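Local structure of translocator protein bipD (Burkholderia pseudomallei, 3NFT) at residues Leu191-Leu196 and Ser218-Ile223; Asp136-Tyr140 and Lys271-Gln275; Phe78-Arg82 and Thr148-Gln152. The protein is a type III secretion protein needed for invasion of epithelial cells and survival inside host cells, and probably regulates secretion of the effectors BipB and BipC. Where two conformers were deposited one is given. Numbering follows the deposited sequence.

How the contacts relate
Helix 121-160 is the common thread of the three contacts. Contact 2 joins it to the other long helix, 244-295, and contact 3 joins it to helix 76-103 of the N-terminal part, while contact 1, a pair of antiparallel strands, lies against its side. The centres of contacts 1 and 2 are about 15 Å apart, yet they touch where L196 CD2 meets A139 CB at 4.2 Å. Contact 1 also meets contact 3, about 16 Å away between centres: Y150 packs on L191 (CD1 to L191 CD2, 3.5 Å) and on I223 (CB to I223 CD1, 3.5 Å). Contacts 2 and 3, about 16 Å apart between centres, do not touch; their nearest atoms are about 7 Å apart.

Contact 1 (Leu191-Leu196 and Ser218-Ile223); sequences LPTMQL and SGVVTI
Strand 193-195 runs antiparallel (158°) to strand 220-223, the middle strand of a three-stranded sheet completed by 213-215; their axes approach to 4.6 Å. M194 and V221 form a hydrogen-bonded pair (CA to CA 4.9 Å): M194 N donates to V221 O at 2.9 Å and V221 N to M194 O at 2.7 Å. Q195 and V220 follow as a non-hydrogen-bonded pair (CA to CA 4.7 Å), then L196 N donates to G219 O at 2.8 Å. At G219 (phi/psi 85/18) a CB would press on the preceding carbonyl and on Q195 NE2, so glycine suits this place. A water accepts from I223 N (2.9 Å) and donates to P192 O (2.6 Å).

On one face M194 meets V221 (CB to CB 4.1 Å); chi1 m, chi2 136° and chi3 m bring M194 CE to I223 CG1 (3.9 Å). M194 packs on T142 and L147 of helix 121-160, L191 and I223 on Y150. Flanking the strands, P192 CD touches I223 CD1 (3.8 Å), and L196, also against helix 202-209, puts CG 3.9 Å from V221 CG2. Q195 (chi1 t, chi2 p) curls so that NE2 donates to S218 O and L196 O, both at 3.0 Å. The chemistry implies an amphipathic sheet: M194 and V221 on the buried face, T193, Q195, T222 and the apolar exception V220 on the more exposed one.

Contact 2 (Asp136-Tyr140 and Lys271-Gln275); sequences DIDAY and KYSHQ
This is an antiparallel helix-helix contact joining the long helices 121-160 and 244-295, each predicted to be coiled coil, in the region said to carry residues that interact with the needle and/or itself. Segments 136-140 and 271-275 are regular alpha-helix (Y140 N to D136 O 2.9 Å, Q275 N to K271 O 3.0 Å), axes 11.0 Å apart, crossing at -160°. Such spacing leaves room for Y140 (chi1 -108°, between wells; chi2 106°), whose CA is 6.8 Å from Y272 CA. Q275 (chi1 150°, chi2 p) places CB over the tyrosine ring, 4.1 Å from its centroid, a CH-pi contact. The Q275 amide touches D136 (OE1 to CB 3.8 Å) and I137 (NE2 to CG1 4.0 Å). Y140 CD2 meets the Y272 ring edge at CD1 (4.1 Å). Y140 OH is hydrogen-bonded to the E208 carboxylate and K271 NZ to the E208 backbone carbonyl; D136 bridges to R204 and W205 meets the Y140 ring, so helix 202-209 covers one side. Helices 76-103 and 41-56 pack on Y272; P121 and G115 of the second subunit pack on D136 and K271.

Contact 3 (Phe78-Arg82 and Thr148-Gln152); sequences FDDAR and TKYFQ
Helices 76-103 and 121-160 run almost exactly antiparallel here, at 178° with axes 9.8 Å apart at closest approach. Both segments are regular alpha-helix; F78 lies across from Q152 (CA to CA 5.9 Å) and R82 from T148 (CA to CA 6.7 Å), one turn further along.

F78 (chi1 m, chi2 79°) points its CB toward the partner helix. Its edge meets the face of F151 (chi1 t) in an offset edge-to-face pair, centroids 5.5 Å apart and planes at 72°, with F78 CE2 3.4 Å from F151 CD2. Q152 CA sits over one face of the F78 ring, 4.1 Å from its centroid, in a CH-pi contact. Beside these rings T148, small and branched, fits its CG2 against R82 CG (3.6 Å) and A81 CB (4.4 Å).

Q152 stretches out fully (chi1 and chi2 t), so that its amide uses both ends: NE2 donates to D79 OD1 at 2.9 Å, and OE1 accepts from R82 NH1 at 3.1 Å. A neutral amide suits an anion and a cation one turn apart, themselves joined by a long salt bridge (R82 NH1 to D79 OD1, 3.6 Å). R82 (chi1 m, chi2 t, chi3 p) lays a guanidinium face on K149 CD, 3.6 Å from NH1, and pairs through NH2 with E145 in a salt bridge. F151 also stacks on F54 and touches I261 and V265 of helix 244-295; A50 packs on F78, L47 on A81 and T148. Such an aromatic interior with a polar flank characterises an antiparallel helical bundle, consistent with the N-terminal domain acting as an intramolecular chaperone that prevents premature oligomerisation through the coiled-coil region.

Contact 1 (Leu191-Leu196 and Ser218-Ile223)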
loop_
_atom_site.group_PDB
_atom_site.type_symbol
_atom_site.label_atom_id
_atom_site.label_comp_id
_atom_site.label_asym_id
_atom_site.label_seq_id
_atom_site.Cartn_x
_atom_site.Cartn_y
_atom_site.Cartn_z
ATOM N N LEU A 191 -25.676 -26.444 -7.856
ATOM C CA LEU A 191 -25.290 -25.042 -7.840
ATOM C C LEU A 191 -23.774 -24.892 -7.680
ATOM O O LEU A 191 -23.143 -25.586 -6.868
ATOM C CB LEU A 191 -26.018 -24.273 -6.737
ATOM C CG LEU A 191 -27.517 -24.088 -6.980
ATOM C CD1 LEU A 191 -28.205 -23.549 -5.721
ATOM C CD2 LEU A 191 -27.780 -23.177 -8.202
ATOM N N PRO A 192 -23.161 -23.997 -8.469
ATOM C CA PRO A 192 -21.726 -23.744 -8.371
ATOM C C PRO A 192 -21.336 -23.205 -7.013
ATOM O O PRO A 192 -22.104 -22.499 -6.387
ATOM C CB PRO A 192 -21.480 -22.653 -9.426
ATOM C CG PRO A 192 -22.685 -22.474 -10.117
ATOM C CD PRO A 192 -23.824 -23.103 -9.418
ATOM N N THR A 193 -20.154 -23.559 -6.546
ATOM C CA THR A 193 -19.584 -22.918 -5.374
ATOM C C THR A 193 -18.299 -22.232 -5.801
ATOM O O THR A 193 -17.697 -22.589 -6.815
ATOM C CB THR A 193 -19.318 -23.929 -4.257
ATOM O OG1 THR A 193 -18.299 -24.824 -4.686
ATOM C CG2 THR A 193 -20.572 -24.686 -3.933
ATOM N N MET A 194 -17.904 -21.213 -5.057
ATOM C CA MET A 194 -16.757 -20.418 -5.413
ATOM C C MET A 194 -15.893 -20.248 -4.177
ATOM O O MET A 194 -16.400 -20.205 -3.069
ATOM C CB MET A 194 -17.233 -19.064 -5.928
ATOM C CG MET A 194 -18.040 -19.132 -7.244
ATOM S SD MET A 194 -19.512 -18.080 -7.236
ATOM C CE MET A 194 -20.656 -19.130 -6.368
ATOM N N GLN A 195 -14.588 -20.178 -4.381
ATOM C CA GLN A 195 -13.657 -19.979 -3.287
ATOM C C GLN A 195 -13.026 -18.616 -3.475
ATOM O O GLN A 195 -12.418 -18.353 -4.505
ATOM C CB GLN A 195 -12.579 -21.064 -3.300
ATOM C CG GLN A 195 -11.479 -20.846 -2.293
ATOM C CD GLN A 195 -11.976 -20.936 -0.871
ATOM O OE1 GLN A 195 -12.562 -21.948 -0.476
ATOM N NE2 GLN A 195 -11.757 -19.873 -0.093
ATOM N N LEU A 196 -13.186 -17.755 -2.480
ATOM C CA LEU A 196 -12.507 -16.463 -2.468
ATOM C C LEU A 196 -10.996 -16.659 -2.293
ATOM O O LEU A 196 -10.556 -17.674 -1.722
ATOM C CB LEU A 196 -13.051 -15.583 -1.338
ATOM C CG LEU A 196 -14.491 -15.085 -1.481
ATOM C CD1 LEU A 196 -14.997 -14.396 -0.223
ATOM C CD2 LEU A 196 -14.574 -14.146 -2.666
ATOM N N SER A 218 -14.443 -19.724 5.832
ATOM C CA SER A 218 -13.291 -20.102 5.018
ATOM C C SER A 218 -13.314 -19.550 3.590
ATOM O O SER A 218 -12.452 -19.886 2.787
ATOM C CB SER A 218 -13.147 -21.621 4.972
ATOM O OG SER A 218 -14.290 -22.246 4.423
ATOM N N GLY A 219 -14.283 -18.686 3.289
ATOM C CA GLY A 219 -14.356 -18.030 1.990
ATOM C C GLY A 219 -15.054 -18.800 0.885
ATOM O O GLY A 219 -14.888 -18.467 -0.313
ATOM N N VAL A 220 -15.853 -19.804 1.254
ATOM C CA VAL A 220 -16.628 -20.532 0.291
ATOM C C VAL A 220 -17.939 -19.776 0.068
ATOM O O VAL A 220 -18.718 -19.554 1.006
ATOM C CB VAL A 220 -16.930 -21.983 0.744
ATOM C CG1 VAL A 220 -17.835 -22.677 -0.262
ATOM C CG2 VAL A 220 -15.609 -22.772 0.939
ATOM N N VAL A 221 -18.161 -19.388 -1.178
ATOM C CA VAL A 221 -19.368 -18.714 -1.590
ATOM C C VAL A 221 -20.324 -19.722 -2.206
ATOM O O VAL A 221 -19.967 -20.429 -3.157
ATOM C CB VAL A 221 -19.072 -17.612 -2.612
ATOM C CG1 VAL A 221 -20.350 -16.852 -2.913
ATOM C CG2 VAL A 221 -17.987 -16.669 -2.084
ATOM N N THR A 222 -21.534 -19.780 -1.659
ATOM C CA THR A 222 -22.606 -20.616 -2.181
ATOM C C THR A 222 -23.790 -19.719 -2.568
ATOM O O THR A 222 -23.960 -18.614 -2.039
ATOM C CB THR A 222 -23.072 -21.663 -1.147
ATOM O OG1 THR A 222 -23.416 -21.001 0.062
ATOM C CG2 THR A 222 -21.974 -22.691 -0.880
ATOM N N ILE A 223 -24.592 -20.197 -3.499
ATOM C CA ILE A 223 -25.714 -19.457 -4.033
ATOM C C ILE A 223 -26.970 -19.835 -3.266
ATOM O O ILE A 223 -27.278 -21.033 -3.115
ATOM C CB ILE A 223 -25.868 -19.766 -5.516
ATOM C CG1 ILE A 223 -24.584 -19.360 -6.259
ATOM C CG2 ILE A 223 -27.102 -19.095 -6.094
ATOM C CD1 ILE A 223 -24.553 -19.864 -7.621
HETATM O O HOH W 1 -23.853 -22.798 -4.443
HETATM O O HOH W 2 -12.366 -23.139 1.921
#

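Contact 2 (Asp136-Tyr140 and Lys271-Gln275)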
loop_
_atom_site.group_PDB
_atom_site.type_symbol
_atom_site.label_atom_id
_atom_site.label_comp_id
_atom_site.label_asym_id
_atom_site.label_seq_id
_atom_site.Cartn_x
_atom_site.Cartn_y
_atom_site.Cartn_z
ATOM N N ASP A 136 -8.546 -8.832 -6.016
ATOM C CA ASP A 136 -9.902 -8.392 -6.362
ATOM C C ASP A 136 -10.296 -8.835 -7.764
ATOM O O ASP A 136 -11.430 -9.254 -7.989
ATOM C CB ASP A 136 -10.045 -6.880 -6.231
ATOM C CG ASP A 136 -10.131 -6.418 -4.794
ATOM O OD1 ASP A 136 -10.465 -7.230 -3.910
ATOM O OD2 ASP A 136 -9.854 -5.237 -4.543
ATOM N N ILE A 137 -9.363 -8.748 -8.712
ATOM C CA ILE A 137 -9.632 -9.264 -10.051
ATOM C C ILE A 137 -10.031 -10.711 -10.050
ATOM O O ILE A 137 -11.012 -11.107 -10.688
ATOM C CB ILE A 137 -8.384 -9.150 -10.982
ATOM C CG1 ILE A 137 -8.139 -7.698 -11.344
ATOM C CG2 ILE A 137 -8.533 -10.054 -12.234
ATOM C CD1 ILE A 137 -6.685 -7.484 -11.834
ATOM N N ASP A 138 -9.227 -11.506 -9.357
ATOM C CA ASP A 138 -9.467 -12.937 -9.268
ATOM C C ASP A 138 -10.780 -13.248 -8.581
ATOM O O ASP A 138 -11.550 -14.108 -9.046
ATOM C CB ASP A 138 -8.331 -13.603 -8.470
ATOM C CG ASP A 138 -7.056 -13.780 -9.272
ATOM O OD1 ASP A 138 -6.053 -14.213 -8.648
ATOM O OD2 ASP A 138 -7.021 -13.511 -10.490
ATOM N N ALA A 139 -11.027 -12.602 -7.440
ATOM C CA ALA A 139 -12.253 -12.818 -6.686
ATOM C C ALA A 139 -13.464 -12.530 -7.560
ATOM O O ALA A 139 -14.410 -13.319 -7.640
ATOM C CB ALA A 139 -12.305 -11.904 -5.453
ATOM N N TYR A 140 -13.462 -11.375 -8.201
ATOM C CA TYR A 140 -14.626 -11.005 -8.964
ATOM C C TYR A 140 -14.832 -11.881 -10.171
ATOM O O TYR A 140 -15.973 -12.189 -10.518
ATOM C CB TYR A 140 -14.611 -9.522 -9.365
ATOM C CG TYR A 140 -15.630 -8.751 -8.567
ATOM C CD1 TYR A 140 -15.270 -7.907 -7.544
ATOM C CD2 TYR A 140 -16.974 -8.930 -8.825
ATOM C CE1 TYR A 140 -16.237 -7.223 -6.822
ATOM C CE2 TYR A 140 -17.931 -8.268 -8.114
ATOM C CZ TYR A 140 -17.564 -7.424 -7.116
ATOM O OH TYR A 140 -18.578 -6.815 -6.430
ATOM N N LYS A 271 -22.156 -4.329 -9.762
ATOM C CA LYS A 271 -21.059 -4.293 -8.828
ATOM C C LYS A 271 -19.758 -4.694 -9.527
ATOM O O LYS A 271 -18.712 -4.113 -9.252
ATOM C CB LYS A 271 -21.353 -5.205 -7.644
ATOM C CG LYS A 271 -22.537 -4.766 -6.838
ATOM C CD LYS A 271 -22.830 -5.777 -5.776
ATOM C CE LYS A 271 -23.921 -5.297 -4.865
ATOM N NZ LYS A 271 -24.417 -6.450 -4.060
ATOM N N TYR A 272 -19.832 -5.668 -10.446
ATOM C CA TYR A 272 -18.690 -6.077 -11.248
ATOM C C TYR A 272 -18.208 -4.890 -12.116
ATOM O O TYR A 272 -17.019 -4.646 -12.234
ATOM C CB TYR A 272 -19.096 -7.260 -12.112
ATOM C CG TYR A 272 -18.110 -7.637 -13.165
ATOM C CD1 TYR A 272 -16.853 -8.156 -12.839
ATOM C CD2 TYR A 272 -18.418 -7.488 -14.513
ATOM C CE1 TYR A 272 -15.937 -8.498 -13.840
ATOM C CE2 TYR A 272 -17.513 -7.845 -15.501
ATOM C CZ TYR A 272 -16.281 -8.356 -15.167
ATOM O OH TYR A 272 -15.363 -8.675 -16.144
ATOM N N SER A 273 -19.144 -4.170 -12.713
ATOM C CA SER A 273 -18.804 -2.976 -13.489
ATOM C C SER A 273 -18.078 -1.920 -12.644
ATOM O O SER A 273 -17.137 -1.281 -13.110
ATOM C CB SER A 273 -20.069 -2.401 -14.124
ATOM O OG SER A 273 -20.645 -3.353 -15.000
ATOM N N HIS A 274 -18.519 -1.736 -11.403
ATOM C CA HIS A 274 -17.827 -0.861 -10.458
ATOM C C HIS A 274 -16.400 -1.347 -10.172
ATOM O O HIS A 274 -15.456 -0.547 -10.141
ATOM C CB HIS A 274 -18.621 -0.680 -9.157
ATOM C CG HIS A 274 -17.924 0.176 -8.154
ATOM N ND1 HIS A 274 -17.292 -0.347 -7.043
ATOM C CD2 HIS A 274 -17.725 1.514 -8.108
ATOM C CE1 HIS A 274 -16.763 0.640 -6.341
ATOM N NE2 HIS A 274 -17.004 1.776 -6.969
ATOM N N GLN A 275 -16.218 -2.655 -10.008
ATOM C CA GLN A 275 -14.894 -3.219 -9.861
ATOM C C GLN A 275 -14.023 -2.935 -11.083
ATOM O O GLN A 275 -12.865 -2.590 -10.931
ATOM C CB GLN A 275 -14.955 -4.744 -9.569
ATOM C CG GLN A 275 -13.795 -5.627 -10.066
ATOM C CD GLN A 275 -12.469 -5.325 -9.421
ATOM O OE1 GLN A 275 -12.405 -4.758 -8.306
ATOM N NE2 GLN A 275 -11.381 -5.711 -10.104
#

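Contact 3 (Phe78-Arg82 and Thr148-Gln152)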
loop_
_atom_site.group_PDB
_atom_site.type_symbol
_atom_site.label_atom_id
_atom_site.label_comp_id
_atom_site.label_asym_id
_atom_site.label_seq_id
_atom_site.Cartn_x
_atom_site.Cartn_y
_atom_site.Cartn_z
ATOM N N PHE A 78 -24.660 -16.920 -22.634
ATOM C CA PHE A 78 -24.081 -16.997 -21.324
ATOM C C PHE A 78 -22.642 -17.494 -21.351
ATOM O O PHE A 78 -21.808 -17.018 -20.583
ATOM C CB PHE A 78 -24.928 -17.924 -20.424
ATOM C CG PHE A 78 -26.359 -17.487 -20.231
ATOM C CD1 PHE A 78 -27.317 -17.729 -21.232
ATOM C CD2 PHE A 78 -26.776 -16.771 -19.096
ATOM C CE1 PHE A 78 -28.616 -17.313 -21.114
ATOM C CE2 PHE A 78 -28.101 -16.372 -18.966
ATOM C CZ PHE A 78 -29.027 -16.636 -19.974
ATOM N N ASP A 79 -22.356 -18.475 -22.214
ATOM C CA ASP A 79 -20.989 -18.921 -22.438
ATOM C C ASP A 79 -20.096 -17.778 -22.893
ATOM O O ASP A 79 -19.004 -17.601 -22.381
ATOM C CB ASP A 79 -20.923 -20.048 -23.465
ATOM C CG ASP A 79 -21.724 -21.270 -23.048
ATOM O OD1 ASP A 79 -21.507 -21.778 -21.905
ATOM O OD2 ASP A 79 -22.575 -21.716 -23.863
ATOM N N ASP A 80 -20.593 -16.964 -23.814
ATOM C CA ASP A 80 -19.819 -15.855 -24.345
ATOM C C ASP A 80 -19.469 -14.911 -23.183
ATOM O O ASP A 80 -18.371 -14.372 -23.121
ATOM C CB ASP A 80 -20.639 -15.046 -25.365
ATOM C CG ASP A 80 -20.877 -15.759 -26.707
ATOM O OD1 ASP A 80 -20.150 -16.694 -27.053
ATOM O OD2 ASP A 80 -21.797 -15.310 -27.450
ATOM N N ALA A 81 -20.426 -14.675 -22.277
ATOM C CA ALA A 81 -20.164 -13.785 -21.132
ATOM C C ALA A 81 -19.098 -14.381 -20.200
ATOM O O ALA A 81 -18.205 -13.695 -19.748
ATOM C CB ALA A 81 -21.413 -13.485 -20.373
ATOM N N ARG A 82 -19.225 -15.671 -19.892
ATOM C CA ARG A 82 -18.251 -16.323 -19.026
ATOM C C ARG A 82 -16.848 -16.252 -19.638
ATOM O O ARG A 82 -15.866 -15.969 -18.936
ATOM C CB ARG A 82 -18.670 -17.764 -18.790
ATOM C CG ARG A 82 -19.924 -17.833 -17.937
ATOM C CD ARG A 82 -20.526 -19.241 -17.927
ATOM N NE ARG A 82 -19.521 -20.200 -17.494
ATOM C CZ ARG A 82 -19.535 -21.496 -17.744
ATOM N NH1 ARG A 82 -20.531 -22.053 -18.424
ATOM N NH2 ARG A 82 -18.549 -22.245 -17.262
ATOM N N THR A 148 -22.779 -16.479 -13.166
ATOM C CA THR A 148 -23.260 -16.552 -14.534
ATOM C C THR A 148 -23.572 -17.999 -14.918
ATOM O O THR A 148 -24.516 -18.267 -15.649
ATOM C CB THR A 148 -22.276 -15.896 -15.527
ATOM O OG1 THR A 148 -22.061 -14.526 -15.124
ATOM C CG2 THR A 148 -22.820 -15.942 -16.957
ATOM N N LYS A 149 -22.776 -18.945 -14.419
ATOM C CA LYS A 149 -23.125 -20.341 -14.615
ATOM C C LYS A 149 -24.472 -20.702 -13.996
ATOM O O LYS A 149 -25.296 -21.412 -14.595
ATOM C CB LYS A 149 -22.018 -21.222 -14.045
ATOM C CG LYS A 149 -22.332 -22.671 -14.133
ATOM C CD LYS A 149 -22.390 -23.227 -15.532
ATOM C CE LYS A 149 -22.239 -24.757 -15.475
ATOM N NZ LYS A 149 -22.693 -25.421 -16.703
ATOM N N TYR A 150 -24.703 -20.233 -12.778
ATOM C CA TYR A 150 -26.010 -20.363 -12.138
ATOM C C TYR A 150 -27.131 -19.792 -12.989
ATOM O O TYR A 150 -28.146 -20.422 -13.238
ATOM C CB TYR A 150 -25.971 -19.675 -10.795
ATOM C CG TYR A 150 -27.293 -19.244 -10.179
ATOM C CD1 TYR A 150 -28.286 -20.168 -9.837
ATOM C CD2 TYR A 150 -27.525 -17.924 -9.867
ATOM C CE1 TYR A 150 -29.447 -19.765 -9.235
ATOM C CE2 TYR A 150 -28.699 -17.507 -9.264
ATOM C CZ TYR A 150 -29.667 -18.435 -8.946
ATOM O OH TYR A 150 -30.818 -18.027 -8.319
ATOM N N PHE A 151 -26.901 -18.561 -13.448
ATOM C CA PHE A 151 -27.877 -17.809 -14.247
ATOM C C PHE A 151 -28.202 -18.604 -15.509
ATOM O O PHE A 151 -29.359 -18.738 -15.869
ATOM C CB PHE A 151 -27.257 -16.443 -14.548
ATOM C CG PHE A 151 -28.200 -15.377 -15.052
ATOM C CD1 PHE A 151 -29.431 -15.139 -14.464
ATOM C CD2 PHE A 151 -27.761 -14.521 -16.075
ATOM C CE1 PHE A 151 -30.248 -14.091 -14.888
ATOM C CE2 PHE A 151 -28.555 -13.466 -16.485
ATOM C CZ PHE A 151 -29.796 -13.254 -15.906
ATOM N N GLN A 152 -27.151 -19.147 -16.143
ATOM C CA GLN A 152 -27.249 -20.009 -17.296
ATOM C C GLN A 152 -28.046 -21.256 -17.020
ATOM O O GLN A 152 -28.883 -21.662 -17.819
ATOM C CB GLN A 152 -25.853 -20.350 -17.840
ATOM C CG GLN A 152 -25.785 -21.149 -19.126
ATOM C CD GLN A 152 -24.346 -21.279 -19.629
ATOM O OE1 GLN A 152 -23.396 -20.934 -18.926
ATOM N NE2 GLN A 152 -24.172 -21.743 -20.843
#